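Local coordinates for 2-aminomuconate 6-semialdehyde dehydrogenase (Burkholderia cenocepacia, PDB 4U3W), which probably oxidises the aldehyde group of 2-aminomuconate 6-semialdehyde with a nicotinamide cofactor, as a member of the aldehyde dehydrogenase family, at residues R21-H26 with L50-A56; V193-E199 with F222-H228; F319-V323 with H415-F419; L333-A337 with F389-T393; L363-G368 with L398-C404. All coordinates share one frame. Residues are numbered along the deposited sequence.

Contact 1: R21-H26 with L50-A56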
# COMPACT_ATOMS: atom_id res chain seq x y z
N ARG A 21 -48.94 6.46 24.73
CA ARG A 21 -47.89 5.46 24.53
C ARG A 21 -46.91 5.85 23.42
O ARG A 21 -47.32 6.19 22.30
CB ARG A 21 -48.51 4.08 24.20
CG ARG A 21 -47.49 3.06 23.62
CD ARG A 21 -48.08 1.68 23.28
NE ARG A 21 -48.94 1.68 22.09
CZ ARG A 21 -49.58 0.59 21.66
NH1 ARG A 21 -49.43 -0.56 22.32
NH2 ARG A 21 -50.35 0.65 20.58
N GLN A 22 -45.62 5.84 23.72
CA GLN A 22 -44.66 5.86 22.64
C GLN A 22 -44.44 4.40 22.31
O GLN A 22 -44.16 3.60 23.21
CB GLN A 22 -43.33 6.55 23.01
CG GLN A 22 -42.44 6.74 21.74
CD GLN A 22 -41.04 7.38 21.95
OE1 GLN A 22 -40.45 7.37 23.04
NE2 GLN A 22 -40.51 7.94 20.87
N LEU A 23 -44.55 4.06 21.03
CA LEU A 23 -44.29 2.68 20.63
C LEU A 23 -43.13 2.74 19.66
O LEU A 23 -43.21 3.44 18.65
CB LEU A 23 -45.53 2.03 19.96
CG LEU A 23 -45.41 0.58 19.46
CD1 LEU A 23 -45.26 -0.33 20.67
CD2 LEU A 23 -46.67 0.12 18.59
N LEU A 24 -42.07 1.99 19.98
CA LEU A 24 -40.89 1.88 19.13
C LEU A 24 -41.04 0.66 18.24
O LEU A 24 -41.08 -0.50 18.72
CB LEU A 24 -39.61 1.80 19.96
CG LEU A 24 -39.35 3.00 20.90
CD1 LEU A 24 -37.99 2.87 21.60
CD2 LEU A 24 -39.37 4.32 20.14
N ARG A 25 -41.15 0.94 16.95
CA ARG A 25 -41.39 -0.06 15.92
C ARG A 25 -40.11 -0.48 15.19
O ARG A 25 -39.08 0.24 15.24
CB ARG A 25 -42.42 0.50 14.92
CG ARG A 25 -43.85 0.74 15.51
CD ARG A 25 -44.74 1.42 14.45
NE ARG A 25 -46.09 1.71 14.95
CZ ARG A 25 -46.40 2.80 15.66
NH1 ARG A 25 -45.45 3.71 15.93
NH2 ARG A 25 -47.67 2.98 16.07
N HIS A 26 -40.16 -1.68 14.59
CA HIS A 26 -39.15 -2.15 13.67
C HIS A 26 -39.20 -1.30 12.41
O HIS A 26 -40.21 -0.64 12.13
CB HIS A 26 -39.37 -3.65 13.28
CG HIS A 26 -39.74 -4.50 14.44
ND1 HIS A 26 -38.86 -4.79 15.46
CD2 HIS A 26 -40.93 -5.11 14.76
CE1 HIS A 26 -39.49 -5.51 16.39
NE2 HIS A 26 -40.74 -5.75 15.96
N LEU A 50 -40.32 4.72 29.70
CA LEU A 50 -40.06 5.70 28.64
C LEU A 50 -40.87 5.40 27.36
O LEU A 50 -41.30 6.31 26.65
CB LEU A 50 -38.57 5.74 28.26
CG LEU A 50 -37.60 6.07 29.42
CD1 LEU A 50 -36.17 5.74 29.00
CD2 LEU A 50 -37.76 7.50 29.79
N ALA A 51 -41.11 4.11 27.12
CA ALA A 51 -41.77 3.63 25.90
C ALA A 51 -42.08 2.16 25.99
O ALA A 51 -41.55 1.45 26.87
CB ALA A 51 -40.86 3.88 24.65
N ASP A 52 -42.92 1.70 25.07
CA ASP A 52 -43.02 0.27 24.77
C ASP A 52 -42.26 -0.02 23.47
O ASP A 52 -42.30 0.76 22.54
CB ASP A 52 -44.47 -0.18 24.61
CG ASP A 52 -45.29 0.04 25.86
OD1 ASP A 52 -45.05 -0.67 26.86
OD2 ASP A 52 -46.15 0.95 25.84
N VAL A 53 -41.61 -1.18 23.42
CA VAL A 53 -40.72 -1.57 22.32
C VAL A 53 -41.29 -2.84 21.73
O VAL A 53 -41.60 -3.80 22.47
CB VAL A 53 -39.29 -1.84 22.83
CG1 VAL A 53 -38.32 -1.96 21.66
CG2 VAL A 53 -38.79 -0.70 23.79
N CYS A 54 -41.45 -2.88 20.41
CA CYS A 54 -41.94 -4.11 19.79
C CYS A 54 -40.88 -5.22 19.84
O CYS A 54 -39.68 -4.97 19.69
CB CYS A 54 -42.33 -3.83 18.32
SG CYS A 54 -43.73 -2.71 18.23
N GLU A 55 -41.31 -6.46 19.96
CA GLU A 55 -40.36 -7.59 20.01
C GLU A 55 -40.41 -8.45 18.75
O GLU A 55 -41.47 -9.10 18.48
CB GLU A 55 -40.71 -8.45 21.23
CG GLU A 55 -39.90 -9.74 21.35
CD GLU A 55 -38.50 -9.48 21.96
OE1 GLU A 55 -38.35 -8.67 22.91
OE2 GLU A 55 -37.54 -10.07 21.44
N ALA A 56 -39.33 -8.54 17.99
CA ALA A 56 -39.42 -9.33 16.72
C ALA A 56 -39.30 -10.86 16.93
O ALA A 56 -38.33 -11.34 17.54
CB ALA A 56 -38.33 -8.87 15.74

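Contact 2: V193-E199 with F222-H228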
# COMPACT_ATOMS: atom_id res chain seq x y z
N VAL A 193 -28.35 -4.28 5.33
CA VAL A 193 -28.13 -4.45 6.77
C VAL A 193 -29.45 -4.88 7.49
O VAL A 193 -30.50 -4.33 7.20
CB VAL A 193 -27.61 -3.11 7.37
CG1 VAL A 193 -27.83 -3.01 8.86
CG2 VAL A 193 -26.11 -2.85 6.98
N VAL A 194 -29.36 -5.81 8.42
CA VAL A 194 -30.40 -6.11 9.37
C VAL A 194 -29.76 -5.94 10.74
O VAL A 194 -28.83 -6.67 11.09
CB VAL A 194 -30.94 -7.55 9.24
CG1 VAL A 194 -32.00 -7.85 10.39
CG2 VAL A 194 -31.57 -7.75 7.87
N ALA A 195 -30.23 -4.94 11.48
CA ALA A 195 -29.54 -4.52 12.68
C ALA A 195 -30.44 -4.59 13.90
O ALA A 195 -31.55 -4.07 13.89
CB ALA A 195 -29.02 -3.08 12.52
N LYS A 196 -29.91 -5.17 14.96
CA LYS A 196 -30.68 -5.31 16.20
C LYS A 196 -29.96 -4.63 17.35
O LYS A 196 -28.97 -5.15 17.84
CB LYS A 196 -30.88 -6.77 16.60
CG LYS A 196 -31.95 -6.83 17.85
CD LYS A 196 -31.74 -7.95 18.76
CE LYS A 196 -30.73 -7.77 19.82
NZ LYS A 196 -31.20 -7.06 21.03
N PRO A 197 -30.44 -3.46 17.78
CA PRO A 197 -29.77 -2.76 18.90
C PRO A 197 -30.16 -3.41 20.21
O PRO A 197 -31.10 -4.25 20.27
CB PRO A 197 -30.33 -1.34 18.84
CG PRO A 197 -31.80 -1.56 18.25
CD PRO A 197 -31.64 -2.75 17.28
N SER A 198 -29.45 -3.05 21.25
CA SER A 198 -29.74 -3.62 22.56
C SER A 198 -31.15 -3.30 23.03
O SER A 198 -31.70 -2.22 22.78
CB SER A 198 -28.72 -3.15 23.62
OG SER A 198 -29.17 -3.64 24.87
N GLU A 199 -31.78 -4.31 23.68
CA GLU A 199 -33.11 -4.10 24.23
C GLU A 199 -33.08 -2.97 25.29
O GLU A 199 -34.10 -2.34 25.51
CB GLU A 199 -33.68 -5.41 24.86
CG GLU A 199 -32.83 -5.99 26.01
CD GLU A 199 -31.73 -6.95 25.54
OE1 GLU A 199 -31.32 -6.95 24.34
OE2 GLU A 199 -31.23 -7.72 26.39
N PHE A 222 -31.58 -0.81 4.61
CA PHE A 222 -31.38 -0.74 6.04
C PHE A 222 -32.67 -1.23 6.79
O PHE A 222 -33.73 -0.65 6.61
CB PHE A 222 -31.06 0.69 6.48
CG PHE A 222 -30.97 0.83 7.98
CD1 PHE A 222 -29.76 0.60 8.64
CD2 PHE A 222 -32.09 1.22 8.72
CE1 PHE A 222 -29.65 0.73 10.02
CE2 PHE A 222 -31.98 1.35 10.10
CZ PHE A 222 -30.78 1.10 10.75
N ASN A 223 -32.52 -2.25 7.63
CA ASN A 223 -33.67 -2.81 8.38
C ASN A 223 -33.31 -2.84 9.87
O ASN A 223 -32.21 -3.24 10.23
CB ASN A 223 -34.03 -4.21 7.90
CG ASN A 223 -34.20 -4.26 6.42
OD1 ASN A 223 -35.27 -3.98 5.89
ND2 ASN A 223 -33.13 -4.58 5.73
N LEU A 224 -34.23 -2.36 10.70
CA LEU A 224 -34.08 -2.33 12.16
C LEU A 224 -35.06 -3.29 12.80
O LEU A 224 -36.26 -3.24 12.52
CB LEU A 224 -34.34 -0.93 12.70
CG LEU A 224 -34.22 -0.82 14.23
CD1 LEU A 224 -32.77 -0.83 14.60
CD2 LEU A 224 -34.80 0.52 14.61
N ILE A 225 -34.56 -4.22 13.60
CA ILE A 225 -35.45 -5.12 14.35
C ILE A 225 -35.16 -4.98 15.84
O ILE A 225 -33.99 -5.04 16.25
CB ILE A 225 -35.27 -6.60 13.97
CG1 ILE A 225 -33.77 -6.90 13.80
CG2 ILE A 225 -36.00 -6.92 12.65
CD1 ILE A 225 -33.46 -8.41 13.72
N HIS A 226 -36.21 -4.80 16.62
CA HIS A 226 -36.03 -4.70 18.06
C HIS A 226 -36.27 -6.02 18.74
O HIS A 226 -37.05 -6.90 18.24
CB HIS A 226 -36.96 -3.68 18.68
CG HIS A 226 -36.59 -2.26 18.36
ND1 HIS A 226 -35.41 -1.65 18.79
CD2 HIS A 226 -37.24 -1.31 17.63
CE1 HIS A 226 -35.39 -0.40 18.40
NE2 HIS A 226 -36.49 -0.16 17.69
N GLY A 227 -35.63 -6.17 19.90
CA GLY A 227 -35.90 -7.33 20.71
C GLY A 227 -34.76 -7.74 21.59
O GLY A 227 -33.76 -7.04 21.66
N HIS A 228 -34.93 -8.89 22.23
CA HIS A 228 -33.93 -9.40 23.13
C HIS A 228 -32.88 -10.23 22.40
O HIS A 228 -32.84 -10.23 21.18
CB HIS A 228 -34.63 -10.19 24.27
CG HIS A 228 -35.29 -9.27 25.25
ND1 HIS A 228 -36.38 -8.49 24.90
CD2 HIS A 228 -34.98 -8.94 26.53
CE1 HIS A 228 -36.75 -7.75 25.94
NE2 HIS A 228 -35.90 -7.98 26.93
O HOH W 1 -34.10 -3.66 20.59

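Contact 3: F319-V323 with H415-F419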
# COMPACT_ATOMS: atom_id res chain seq x y z
N PHE A 319 3.37 4.87 44.39
CA PHE A 319 2.08 4.15 44.54
C PHE A 319 1.14 4.84 45.55
O PHE A 319 -0.00 5.16 45.22
CB PHE A 319 2.34 2.68 44.95
CG PHE A 319 1.09 1.89 45.33
CD1 PHE A 319 0.25 1.37 44.36
CD2 PHE A 319 0.80 1.65 46.65
CE1 PHE A 319 -0.88 0.62 44.73
CE2 PHE A 319 -0.32 0.93 47.01
CZ PHE A 319 -1.18 0.42 46.04
N GLU A 320 1.63 5.11 46.75
CA GLU A 320 0.76 5.69 47.79
C GLU A 320 0.22 7.07 47.43
O GLU A 320 -0.97 7.33 47.60
CB GLU A 320 1.51 5.76 49.14
CG GLU A 320 1.73 4.40 49.75
CD GLU A 320 1.93 4.44 51.26
OE1 GLU A 320 1.76 5.52 51.90
OE2 GLU A 320 2.25 3.37 51.83
N ARG A 321 1.08 7.92 46.90
CA ARG A 321 0.68 9.24 46.40
C ARG A 321 -0.33 9.14 45.26
O ARG A 321 -1.27 9.94 45.19
CB ARG A 321 1.90 10.03 45.89
CG ARG A 321 2.87 10.44 46.94
CD ARG A 321 4.02 11.33 46.34
NE ARG A 321 3.53 12.29 45.34
CZ ARG A 321 3.97 12.41 44.09
NH1 ARG A 321 4.94 11.63 43.62
NH2 ARG A 321 3.44 13.33 43.30
N PHE A 322 -0.13 8.17 44.36
CA PHE A 322 -1.06 7.99 43.25
C PHE A 322 -2.43 7.58 43.78
O PHE A 322 -3.46 8.12 43.37
CB PHE A 322 -0.54 6.95 42.25
CG PHE A 322 -1.37 6.85 40.98
CD1 PHE A 322 -2.48 6.03 40.91
CD2 PHE A 322 -1.03 7.61 39.87
CE1 PHE A 322 -3.26 5.96 39.72
CE2 PHE A 322 -1.79 7.57 38.69
CZ PHE A 322 -2.88 6.73 38.61
N VAL A 323 -2.47 6.62 44.68
CA VAL A 323 -3.77 6.17 45.19
C VAL A 323 -4.50 7.35 45.85
O VAL A 323 -5.66 7.60 45.58
CB VAL A 323 -3.62 5.01 46.20
CG1 VAL A 323 -5.00 4.65 46.74
CG2 VAL A 323 -2.99 3.80 45.53
N HIS A 415 -8.88 -1.63 40.42
CA HIS A 415 -7.97 -2.09 41.46
C HIS A 415 -6.56 -1.49 41.15
O HIS A 415 -6.14 -1.46 40.01
CB HIS A 415 -7.92 -3.63 41.52
CG HIS A 415 -6.89 -4.15 42.48
ND1 HIS A 415 -5.58 -4.39 42.11
CD2 HIS A 415 -6.97 -4.47 43.80
CE1 HIS A 415 -4.89 -4.82 43.16
NE2 HIS A 415 -5.71 -4.87 44.20
N ILE A 416 -5.84 -1.04 42.17
CA ILE A 416 -4.46 -0.50 41.98
C ILE A 416 -3.46 -1.38 42.74
O ILE A 416 -3.67 -1.66 43.93
CB ILE A 416 -4.39 0.99 42.46
CG1 ILE A 416 -5.64 1.72 41.93
CG2 ILE A 416 -3.05 1.73 41.99
CD1 ILE A 416 -5.77 3.17 42.26
N ALA A 417 -2.38 -1.83 42.07
CA ALA A 417 -1.31 -2.60 42.74
C ALA A 417 0.02 -1.96 42.46
O ALA A 417 0.17 -1.31 41.43
CB ALA A 417 -1.29 -4.06 42.29
N PRO A 418 0.99 -2.13 43.38
CA PRO A 418 2.36 -1.68 43.12
C PRO A 418 3.14 -2.66 42.26
O PRO A 418 2.86 -3.86 42.36
CB PRO A 418 2.98 -1.61 44.51
CG PRO A 418 2.27 -2.73 45.26
CD PRO A 418 0.86 -2.75 44.72
N PHE A 419 4.13 -2.18 41.50
CA PHE A 419 5.09 -3.08 40.87
C PHE A 419 6.51 -2.53 41.07
O PHE A 419 6.69 -1.35 41.41
CB PHE A 419 4.77 -3.30 39.37
CG PHE A 419 5.03 -2.12 38.47
CD1 PHE A 419 4.06 -1.14 38.28
CD2 PHE A 419 6.22 -2.02 37.74
CE1 PHE A 419 4.26 -0.06 37.43
CE2 PHE A 419 6.46 -0.92 36.89
CZ PHE A 419 5.48 0.07 36.72

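Contact 4: L333-A337 with F389-T393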
# COMPACT_ATOMS: atom_id res chain seq x y z
N LEU A 333 -16.06 13.61 41.73
CA LEU A 333 -17.10 13.33 40.74
C LEU A 333 -18.48 13.54 41.40
O LEU A 333 -18.64 13.38 42.62
CB LEU A 333 -16.96 11.92 40.19
CG LEU A 333 -15.67 11.76 39.39
CD1 LEU A 333 -15.54 10.29 39.08
CD2 LEU A 333 -15.72 12.61 38.10
N ARG A 334 -19.46 13.94 40.60
CA ARG A 334 -20.83 14.18 41.06
C ARG A 334 -21.74 13.20 40.37
O ARG A 334 -21.93 13.29 39.17
CB ARG A 334 -21.27 15.61 40.74
CG ARG A 334 -20.48 16.64 41.64
CD ARG A 334 -20.78 16.40 43.14
NE ARG A 334 -19.85 17.10 44.04
CZ ARG A 334 -18.99 16.50 44.86
NH1 ARG A 334 -18.93 15.17 44.91
NH2 ARG A 334 -18.19 17.24 45.64
N VAL A 335 -22.26 12.24 41.13
CA VAL A 335 -23.08 11.15 40.56
C VAL A 335 -24.55 11.56 40.59
O VAL A 335 -25.09 11.88 41.64
CB VAL A 335 -22.86 9.83 41.37
CG1 VAL A 335 -23.80 8.67 40.88
CG2 VAL A 335 -21.38 9.41 41.34
N GLY A 336 -25.23 11.58 39.45
CA GLY A 336 -26.62 11.99 39.45
C GLY A 336 -27.25 12.05 38.07
O GLY A 336 -26.75 11.45 37.13
N ALA A 337 -28.37 12.76 37.98
CA ALA A 337 -29.22 12.83 36.79
C ALA A 337 -28.65 13.80 35.74
O ALA A 337 -28.09 14.82 36.10
CB ALA A 337 -30.63 13.26 37.19
N PHE A 389 -27.91 3.78 40.14
CA PHE A 389 -26.63 4.44 40.43
C PHE A 389 -25.70 3.64 41.32
O PHE A 389 -26.14 2.98 42.26
CB PHE A 389 -26.86 5.81 41.12
CG PHE A 389 -27.49 6.83 40.22
CD1 PHE A 389 -26.69 7.66 39.43
CD2 PHE A 389 -28.88 6.95 40.15
CE1 PHE A 389 -27.24 8.63 38.61
CE2 PHE A 389 -29.46 7.91 39.31
CZ PHE A 389 -28.63 8.75 38.53
N VAL A 390 -24.40 3.74 41.04
CA VAL A 390 -23.40 3.26 42.01
C VAL A 390 -22.24 4.22 42.02
O VAL A 390 -22.04 4.98 41.07
CB VAL A 390 -22.85 1.85 41.72
CG1 VAL A 390 -23.97 0.79 41.68
CG2 VAL A 390 -22.08 1.85 40.41
N MET A 391 -21.51 4.22 43.14
CA MET A 391 -20.42 5.20 43.31
C MET A 391 -19.12 4.72 42.65
O MET A 391 -18.85 3.52 42.59
CB MET A 391 -20.15 5.49 44.82
CG MET A 391 -21.29 6.19 45.59
SD MET A 391 -21.99 7.67 44.83
CE MET A 391 -20.79 8.90 45.25
N PRO A 392 -18.30 5.69 42.16
CA PRO A 392 -16.94 5.36 41.70
C PRO A 392 -16.17 4.61 42.79
O PRO A 392 -16.18 5.05 43.92
CB PRO A 392 -16.27 6.74 41.48
CG PRO A 392 -17.35 7.76 41.55
CD PRO A 392 -18.55 7.14 42.24
N THR A 393 -15.50 3.52 42.44
CA THR A 393 -14.90 2.66 43.46
C THR A 393 -13.43 2.37 43.13
O THR A 393 -13.09 2.18 41.98
CB THR A 393 -15.71 1.34 43.59
OG1 THR A 393 -17.05 1.69 43.95
CG2 THR A 393 -15.14 0.39 44.61

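Contact 5: L363-G368 with L398-C404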
# COMPACT_ATOMS: atom_id res chain seq x y z
N LEU A 363 -17.99 -9.35 46.51
CA LEU A 363 -16.92 -10.35 46.32
C LEU A 363 -15.51 -9.79 46.58
O LEU A 363 -14.68 -10.48 47.20
CB LEU A 363 -16.99 -10.94 44.91
CG LEU A 363 -15.89 -11.96 44.60
CD1 LEU A 363 -15.94 -13.15 45.54
CD2 LEU A 363 -15.89 -12.38 43.15
N ALA A 364 -15.22 -8.56 46.11
CA ALA A 364 -13.91 -7.93 46.36
C ALA A 364 -13.63 -7.87 47.85
O ALA A 364 -12.52 -8.21 48.30
CB ALA A 364 -13.82 -6.51 45.75
N VAL A 365 -14.62 -7.46 48.62
CA VAL A 365 -14.45 -7.42 50.08
C VAL A 365 -14.14 -8.83 50.68
O VAL A 365 -13.27 -8.96 51.56
CB VAL A 365 -15.71 -6.81 50.78
CG1 VAL A 365 -15.63 -6.99 52.29
CG2 VAL A 365 -15.85 -5.34 50.46
N GLU A 366 -14.86 -9.88 50.23
CA GLU A 366 -14.54 -11.25 50.70
C GLU A 366 -13.12 -11.70 50.29
O GLU A 366 -12.47 -12.47 51.00
CB GLU A 366 -15.60 -12.25 50.20
N GLU A 367 -12.63 -11.22 49.13
CA GLU A 367 -11.31 -11.61 48.65
C GLU A 367 -10.22 -10.79 49.36
O GLU A 367 -9.03 -10.98 49.07
CB GLU A 367 -11.18 -11.44 47.11
CG GLU A 367 -12.05 -12.39 46.31
CD GLU A 367 -11.76 -12.43 44.81
OE1 GLU A 367 -11.72 -11.36 44.14
OE2 GLU A 367 -11.60 -13.56 44.29
N GLY A 368 -10.61 -9.89 50.26
CA GLY A 368 -9.64 -9.16 51.08
C GLY A 368 -9.23 -7.76 50.61
O GLY A 368 -8.19 -7.23 51.03
N LEU A 398 -5.48 -6.74 46.50
CA LEU A 398 -5.81 -8.05 45.92
C LEU A 398 -4.64 -8.63 45.08
O LEU A 398 -3.96 -7.89 44.37
CB LEU A 398 -7.07 -7.92 45.06
CG LEU A 398 -8.33 -7.48 45.81
CD1 LEU A 398 -9.48 -7.22 44.83
CD2 LEU A 398 -8.74 -8.59 46.81
N PRO A 399 -4.42 -9.95 45.16
CA PRO A 399 -3.38 -10.61 44.35
C PRO A 399 -3.83 -10.78 42.90
O PRO A 399 -5.04 -10.76 42.69
CB PRO A 399 -3.20 -11.97 45.04
CG PRO A 399 -4.58 -12.26 45.62
CD PRO A 399 -5.09 -10.90 46.09
N ASP A 400 -2.90 -10.98 41.97
CA ASP A 400 -3.21 -11.08 40.54
C ASP A 400 -4.19 -12.22 40.22
O ASP A 400 -4.89 -12.21 39.18
CB ASP A 400 -1.90 -11.28 39.74
CG ASP A 400 -1.04 -10.00 39.68
OD1 ASP A 400 -1.43 -8.97 40.28
OD2 ASP A 400 0.02 -10.03 39.00
N SER A 401 -4.29 -13.17 41.15
CA SER A 401 -5.14 -14.34 41.01
C SER A 401 -6.60 -14.12 41.42
O SER A 401 -7.44 -14.99 41.19
CB SER A 401 -4.56 -15.47 41.87
OG SER A 401 -4.56 -15.03 43.21
N ALA A 402 -6.89 -12.99 42.06
CA ALA A 402 -8.25 -12.77 42.58
C ALA A 402 -9.28 -12.62 41.44
O ALA A 402 -8.96 -12.10 40.36
CB ALA A 402 -8.29 -11.55 43.48
N ARG A 403 -10.50 -13.13 41.68
CA ARG A 403 -11.55 -13.04 40.66
C ARG A 403 -11.84 -11.56 40.33
O ARG A 403 -12.10 -11.22 39.18
CB ARG A 403 -12.83 -13.77 41.11
CG ARG A 403 -12.65 -15.28 41.34
CD ARG A 403 -13.98 -15.93 41.76
NE ARG A 403 -15.00 -15.50 40.81
CZ ARG A 403 -16.30 -15.43 41.07
NH1 ARG A 403 -16.78 -15.77 42.25
NH2 ARG A 403 -17.12 -15.02 40.12
N CYS A 404 -11.77 -10.69 41.32
CA CYS A 404 -12.14 -9.29 41.08
C CYS A 404 -11.13 -8.51 40.26
O CYS A 404 -11.48 -7.43 39.79
CB CYS A 404 -12.40 -8.56 42.41
SG CYS A 404 -14.05 -9.06 43.10

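Contact 1: R21-H26 with L50-A56
A classic beta bulge opens the second segment of this pairing: Leu50 and Ala51 both face Asn41 of the neighbouring strand 38-42. Beyond the bulge, strand 49-54 runs parallel to the N-terminal strand 23-28, and the two form the centre of a four-stranded mixed sheet. Three backbone hydrogen bonds define the parallel register. Asp52 N donates to Gln22 O (2.9 Å), Leu24 N to Asp52 O (2.8 Å) and Cys54 N to Leu24 O (2.9 Å), with angles at hydrogen of 161° to 172°. Leu23 therefore pairs with Asp52 and Leu24 with Val53. A CA-H...O contact from Leu23 CA to Asp52 O (3.4 Å) supplements them.

The two faces differ in character. On the Leu24 and Val53 face, Leu24 CG lies 4.1 Å from Ala51 CB, and Leu24 CD1 is 4.3 Å from Val53 CG2. On the other face, Leu23 CD1 meets Cys54 SG at 3.7 Å, while the carboxylate of Asp52 has its strongest partner outside the pair, in a salt bridge with Lys49.

At the C-terminal end of 21-26, His26 takes over. Its ring nitrogens are engaged by His226 N and Ser35 OG, and its imidazole reaches across to the second segment, placing His26 CE1 3.3 Å from Cys54 O and 3.6 Å from Ala56 CB.

Contact 2: V193-E199 with F222-H228
This is a buried parallel strand pair in the sheet of the probable cofactor-binding domain, joining strands 192-196 and 222-224 of a beta-alpha-beta unit whose helix is 203-214. The short strand axes approach to 4.8 Å at 23°. The ladder consists of Asn223 N to Val193 O (2.9 Å), Ala195 N to Asn223 O (2.9 Å) and Ile225 N to Ala195 O (3.0 Å). Val193 O also accepts Asn223 ND2 at 3.0 Å, an amide that bonds Gly220 O as well. Val194 CG1 packs on Ile225 CD1 (3.7 Å).

Past the strands, Lys196 NZ donates to Gly227 O (2.6 Å) and Pro197 O (2.9 Å) and forms a salt bridge with Glu199 OE1 (3.3 Å), whose hydrogen bond is weak. A water joins Pro197 O, His226 ND1 and Gly227 N, while His226 NE2 bonds Thr206 OG1. Glu199 CB makes a CH-pi contact, 3.9 Å from the His228 ring centroid and 5° off its normal. At phi 153° and psi -173°, a CB on Gly227 would jam against His226 O.

Lys196 to Glu199 spell Lys-Pro-Ser-Glu; in aldehyde dehydrogenases of known structure such a strand end borders the adenosine ribose of the cofactor, probably so here.

Contact 3: F319-V323 with H415-F419
Phe319, at the start of helix 319-331, makes the closest approaches to strand 413-419. Its CE1 lies 3.7 Å from Ile416 CG2, 3.6 Å from Ala417 C and 3.6 Å from Pro418 N. Pro418 CD stands over the ring face, 4.1 Å from the centroid and 23° off the normal, a CH-pi contact. Glu320 and Arg321 point out of reach of the strand, as expected of the outer side of a helix lying on a sheet. That layering is the alpha/beta arrangement of the aldehyde dehydrogenase catalytic domain: the axes of the short segments run 9.4 Å apart at 163°, nearly antiparallel, and strand 413-419 lies between strands 393-396 and 309-315. One turn on, Phe322 points inward, with CD1 4.5 Å from Ile416 CG2, and its ring also packs on Val314 and helix 287-299. Val323, whose N bonds Phe319 O at 2.9 Å, brings CG2 to 4.1 Å from Ile416 CG2, the same methyl that Phe319 and Phe322 approach.

Contact 4: L333-A337 with F389-T393
Apolar packing dominates this contact, and Val335 is its hub, with 91 Å² of its area covered. Its CG1 methyl lies 3.4 Å from Phe389 CD1, and its CG2 methyl 3.7 Å from Pro392 CD and 3.9 Å from Met391 SD, the latter measured on one of two deposited conformers of Met391. Val335 thus fits between the aromatic ring and the proline. Toward the start of the first segment, Leu333 CD1 adds a looser contact with Pro392 CG at 4.0 Å.

The backbones run in nearly opposite directions, 169° apart end to end, yet they do not form a beta pair. Their nearest CA atoms, Val335 to Met391, are 7.1 Å apart, and no hydrogen bond crosses. What meets are two loops of the alpha/beta catalytic domain, one between helices 319-331 and 351-366, the other leading into strand 393-396, so side chains rather than a ladder join them.

One carbonyl also meets the edge of the phenyl ring: Gly336 O lies 3.2 Å from Phe389 CE1, near the ring plane. Separately, Phe380 and Phe389 pack edge-to-face.

Hydrogen bonds run along or outside the loops. Thr393 OG1 donates to Met391 O (2.9 Å), the backbones of Arg334 and Gly336 bond to Met345, and Phe389 O accepts Arg354 NH2.

Contact 5: L363-G368 with L398-C404
Helix 351-366 ends in a Schellman motif, with Gly368 at phi 97° the first residue to leave helical angles. Glu367 N still makes the ordinary helical bond to Leu363 O (2.9 Å), whereas Gly368 N reaches back to Val365 O (3.1 Å). In 398-404, Pro399 to Ala402 form a type I beta turn, in which Ala402 N bonds Pro399 O at 3.0 Å, and the chain then enters the weakly bonded helix 403-406. The nearest CA atoms, Ala364 and Cys404, are 5.7 Å apart.

The polar link is the Glu367 carboxylate, held by two consecutive backbone amides at the start of that short helix: Arg403 N donates to OE2 (2.9 Å) and Cys404 N to OE1 of Glu367 (2.9 Å). Beside it, Cys404 SG packs 3.7 Å from Ala364 CB and also 3.7 Å from Leu363 CG. Leu363 CD2 lies over a face of the Arg403 guanidinium, 3.6 Å from NH1, while that group forms a salt bridge with Glu407. Leu398 CD2 meets Glu367 CB at 3.8 Å.

The contact thus joins the C-terminal end of helix 351-366, just before strand 370-373, to the connection from strand 393-396 into helix 403-406, which leads on to strand 413-419.

In the fold
From the N terminus, contact 1 closes a loop of 23 residues and contact 2 then closes one of 22, in series. The two touch, with probable hydrogen bonds from Ala56 N to His226 O and between Glu55 OE1 and His228 ND1, both 2.8 Å, tying the N-terminal sheet to strands 192-196 and 222-224 of the larger sheet. Contact 3 then spans 91 residues of the catalytic domain, its centre about 47 Å from that of contact 1. Within its span, contacts 4 and 5 cross: 333-337, 363-368, 389-393 and 398-404 alternate along the chain. Contact 5 meets contact 3 at Leu398 N and His415 NE2 (3.0 Å, probable hydrogen bond), whereas contact 4 touches neither.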